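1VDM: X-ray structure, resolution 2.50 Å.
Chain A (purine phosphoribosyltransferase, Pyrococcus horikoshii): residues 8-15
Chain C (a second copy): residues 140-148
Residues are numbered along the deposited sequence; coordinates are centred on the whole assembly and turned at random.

Chain A 8-15: WWQVDRAI
Chain C 140-148: IVFPWEEFP

The most unusual feature of this contact is that one arginine nitrogen serves two carbonyls of a single beta turn: Arg A13 NH1 donates to Phe C142 O (2.8 Å, N-H...O angle 134°) and to Glu C145 O (3.0 Å, 153°). Both acceptors lie at the edge of the guanidinium, near its plane, where its N-H bonds point. Pro C143 O also comes within 3.2 Å of Arg A13 NH1, but it sits over one face of the group and the angle is too poor for a hydrogen bond.

Chain A 8-15 is helical throughout, with phi between -62° (Arg A13) and -77° (Ile A15) and psi between -28° (Trp A9) and -51° (Asp A12). Its i to i+4 bonds include Arg A13 N to Trp A9 O (3.0 Å) and Ala A14 N to Gln A10 O (2.9 Å). Chain C ends a strand at Ile C140 and Val C141, then enters a type I turn from Phe C142 to Glu C145, with Pro C143 at -52/-34 and Trp C144 at -89/-1. Glu C145 N closes it on Phe C142 O at 3.0 Å, while Glu C145 OE2 accepts from Phe C142 N at 2.9 Å. The chain leaves extended, Phe C147 at -107/146. Register follows from the CA-CA separations: Trp A9 to Pro C143 8.2 Å, Arg A13 to Glu C146 6.3 Å, Ala A14 to Phe C147 6.2 Å. Both chains thus advance in the same sense.

Pro C143 O finds its donor in Trp A9, whose CA-to-CB bond points sideways but whose indole (chi1 t, chi2 -147°) brings NE1 to 2.7 Å from that oxygen, at 157° and near the ring plane.

The CA-to-CB bond of Arg A13 points toward the chain C stretch, with chi1 m, chi2 t, chi3 m and chi4 177°. Its NE donates back to Trp A9 O (3.2 Å), tying the side chain to its own helix. The CA-to-CB bond of Phe C147 (chi1 m, chi2 -31°) likewise points toward chain A, and its ring lies over the guanidinium face opposite Pro C143 O; Arg A13 CZ and Phe C147 CZ are 3.3 Å apart. The ring edge meets Gln A10 O, 3.3 Å from Phe C147 CE2, and Ala A14 CB adds an apolar contact 4.3 Å from Phe C147 CD2.

Two waters complete the contact. Water 1 donates to Arg A13 O (2.7 Å) and accepts from Phe C147 N (2.8 Å), bridging the backbones; water 2 accepts from Arg A13 NH2 (2.6 Å) and donates to Val C141 O (3.0 Å). The stretches bury 343 Å² together.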

# COMPACT_ATOMS: atom_id res chain seq x y z
N TRP A 8 1.46 -7.74 -28.64
CA TRP A 8 2.21 -8.45 -27.60
C TRP A 8 1.44 -9.72 -27.20
O TRP A 8 2.04 -10.74 -26.86
CB TRP A 8 2.44 -7.57 -26.36
CG TRP A 8 3.72 -6.78 -26.36
CD1 TRP A 8 3.84 -5.41 -26.33
CD2 TRP A 8 5.06 -7.29 -26.42
NE1 TRP A 8 5.16 -5.05 -26.37
CE2 TRP A 8 5.93 -6.18 -26.43
CE3 TRP A 8 5.60 -8.58 -26.47
CZ2 TRP A 8 7.32 -6.32 -26.49
CZ3 TRP A 8 6.99 -8.72 -26.53
CH2 TRP A 8 7.83 -7.59 -26.54
N TRP A 9 0.11 -9.65 -27.24
CA TRP A 9 -0.70 -10.82 -26.89
C TRP A 9 -0.55 -11.91 -27.96
O TRP A 9 -0.68 -13.09 -27.66
CB TRP A 9 -2.16 -10.44 -26.71
CG TRP A 9 -3.07 -11.54 -26.19
CD1 TRP A 9 -4.40 -11.72 -26.51
CD2 TRP A 9 -2.75 -12.59 -25.25
NE1 TRP A 9 -4.91 -12.81 -25.84
CE2 TRP A 9 -3.92 -13.36 -25.06
CE3 TRP A 9 -1.58 -12.95 -24.56
CZ2 TRP A 9 -3.97 -14.47 -24.20
CZ3 TRP A 9 -1.62 -14.06 -23.70
CH2 TRP A 9 -2.82 -14.80 -23.53
N GLN A 10 -0.29 -11.52 -29.21
CA GLN A 10 -0.09 -12.52 -30.26
C GLN A 10 1.27 -13.14 -30.07
O GLN A 10 1.45 -14.33 -30.30
CB GLN A 10 -0.17 -11.90 -31.65
CG GLN A 10 -1.55 -11.50 -32.08
CD GLN A 10 -1.54 -10.81 -33.43
OE1 GLN A 10 -0.92 -9.76 -33.59
NE2 GLN A 10 -2.22 -11.41 -34.41
N VAL A 11 2.23 -12.32 -29.64
CA VAL A 11 3.59 -12.80 -29.40
C VAL A 11 3.64 -13.70 -28.16
O VAL A 11 4.38 -14.68 -28.13
CB VAL A 11 4.57 -11.60 -29.23
CG1 VAL A 11 5.97 -12.10 -28.85
CG2 VAL A 11 4.62 -10.79 -30.54
N ASP A 12 2.86 -13.34 -27.14
CA ASP A 12 2.79 -14.11 -25.90
C ASP A 12 2.16 -15.46 -26.20
O ASP A 12 2.72 -16.50 -25.85
CB ASP A 12 1.97 -13.38 -24.83
CG ASP A 12 2.83 -12.86 -23.69
OD1 ASP A 12 3.99 -13.29 -23.56
OD2 ASP A 12 2.34 -12.02 -22.91
N ARG A 13 1.01 -15.45 -26.85
CA ARG A 13 0.34 -16.70 -27.19
C ARG A 13 1.18 -17.56 -28.12
O ARG A 13 1.22 -18.78 -27.98
CB ARG A 13 -1.02 -16.41 -27.80
CG ARG A 13 -2.02 -15.89 -26.79
CD ARG A 13 -3.38 -15.74 -27.40
NE ARG A 13 -3.49 -14.56 -28.25
CZ ARG A 13 -4.58 -14.25 -28.95
NH1 ARG A 13 -5.65 -15.03 -28.92
NH2 ARG A 13 -4.60 -13.13 -29.66
N ALA A 14 1.87 -16.94 -29.07
CA ALA A 14 2.70 -17.70 -29.99
C ALA A 14 3.83 -18.37 -29.23
O ALA A 14 4.31 -19.44 -29.59
CB ALA A 14 3.27 -16.79 -31.07
N ILE A 15 4.26 -17.73 -28.15
CA ILE A 15 5.34 -18.26 -27.33
C ILE A 15 4.87 -19.42 -26.43
O ILE A 15 5.61 -20.37 -26.21
CB ILE A 15 6.00 -17.11 -26.51
CG1 ILE A 15 6.85 -16.26 -27.46
CG2 ILE A 15 6.87 -17.66 -25.37
CD1 ILE A 15 7.41 -15.01 -26.84
N ILE C 140 -11.70 -16.68 -37.65
CA ILE C 140 -11.47 -15.74 -36.56
C ILE C 140 -10.81 -16.37 -35.34
O ILE C 140 -11.32 -17.34 -34.79
CB ILE C 140 -12.79 -15.12 -36.09
CG1 ILE C 140 -13.52 -14.49 -37.28
CG2 ILE C 140 -12.52 -14.10 -35.01
CD1 ILE C 140 -14.90 -13.99 -36.95
N VAL C 141 -9.66 -15.83 -34.93
CA VAL C 141 -8.97 -16.31 -33.74
C VAL C 141 -9.27 -15.29 -32.65
O VAL C 141 -8.81 -14.14 -32.72
CB VAL C 141 -7.45 -16.36 -33.92
CG1 VAL C 141 -6.81 -16.94 -32.67
CG2 VAL C 141 -7.09 -17.19 -35.13
N PHE C 142 -10.08 -15.68 -31.67
CA PHE C 142 -10.45 -14.76 -30.60
C PHE C 142 -9.35 -14.55 -29.55
O PHE C 142 -8.43 -15.36 -29.41
CB PHE C 142 -11.74 -15.23 -29.94
CG PHE C 142 -12.94 -15.11 -30.83
CD1 PHE C 142 -13.34 -16.17 -31.63
CD2 PHE C 142 -13.67 -13.93 -30.88
CE1 PHE C 142 -14.46 -16.07 -32.46
CE2 PHE C 142 -14.79 -13.80 -31.70
CZ PHE C 142 -15.19 -14.88 -32.49
N PRO C 143 -9.44 -13.45 -28.79
CA PRO C 143 -8.49 -13.06 -27.74
C PRO C 143 -8.22 -14.17 -26.72
O PRO C 143 -7.11 -14.30 -26.21
CB PRO C 143 -9.15 -11.86 -27.08
CG PRO C 143 -10.02 -11.31 -28.13
CD PRO C 143 -10.59 -12.52 -28.80
N TRP C 144 -9.25 -14.97 -26.43
CA TRP C 144 -9.15 -16.06 -25.47
C TRP C 144 -8.69 -17.40 -26.02
O TRP C 144 -8.55 -18.36 -25.26
CB TRP C 144 -10.50 -16.24 -24.79
CG TRP C 144 -11.59 -16.61 -25.75
CD1 TRP C 144 -11.85 -17.85 -26.25
CD2 TRP C 144 -12.56 -15.73 -26.32
NE1 TRP C 144 -12.93 -17.80 -27.10
CE2 TRP C 144 -13.39 -16.50 -27.16
CE3 TRP C 144 -12.82 -14.36 -26.20
CZ2 TRP C 144 -14.45 -15.96 -27.88
CZ3 TRP C 144 -13.88 -13.81 -26.92
CH2 TRP C 144 -14.68 -14.62 -27.75
N GLU C 145 -8.44 -17.48 -27.32
CA GLU C 145 -8.01 -18.74 -27.92
C GLU C 145 -6.50 -18.89 -28.06
O GLU C 145 -5.77 -17.91 -28.10
CB GLU C 145 -8.66 -18.90 -29.29
CG GLU C 145 -10.16 -19.12 -29.23
CD GLU C 145 -10.82 -19.09 -30.60
OE1 GLU C 145 -11.98 -19.56 -30.71
OE2 GLU C 145 -10.18 -18.58 -31.56
N GLU C 146 -6.04 -20.13 -28.14
CA GLU C 146 -4.61 -20.41 -28.29
C GLU C 146 -4.26 -20.59 -29.78
O GLU C 146 -5.15 -20.73 -30.62
CB GLU C 146 -4.23 -21.66 -27.48
CG GLU C 146 -4.18 -21.46 -25.95
CD GLU C 146 -5.54 -21.09 -25.35
OE1 GLU C 146 -6.51 -21.87 -25.50
OE2 GLU C 146 -5.63 -20.03 -24.70
N PHE C 147 -2.96 -20.57 -30.09
CA PHE C 147 -2.50 -20.69 -31.47
C PHE C 147 -1.88 -22.04 -31.79
O PHE C 147 -1.20 -22.64 -30.95
CB PHE C 147 -1.46 -19.62 -31.84
CG PHE C 147 -1.91 -18.20 -31.63
CD1 PHE C 147 -3.24 -17.84 -31.76
CD2 PHE C 147 -0.97 -17.22 -31.33
CE1 PHE C 147 -3.64 -16.52 -31.60
CE2 PHE C 147 -1.36 -15.90 -31.16
CZ PHE C 147 -2.70 -15.55 -31.29
N PRO C 148 -2.08 -22.51 -33.02
CA PRO C 148 -1.54 -23.78 -33.50
C PRO C 148 -0.07 -23.55 -33.82
O PRO C 148 0.34 -22.41 -34.03
CB PRO C 148 -2.34 -24.04 -34.77
CG PRO C 148 -3.59 -23.22 -34.59
CD PRO C 148 -3.07 -21.98 -33.97
O HOH W 1 -1.11 -20.19 -28.00
O HOH W 2 -7.01 -12.89 -30.69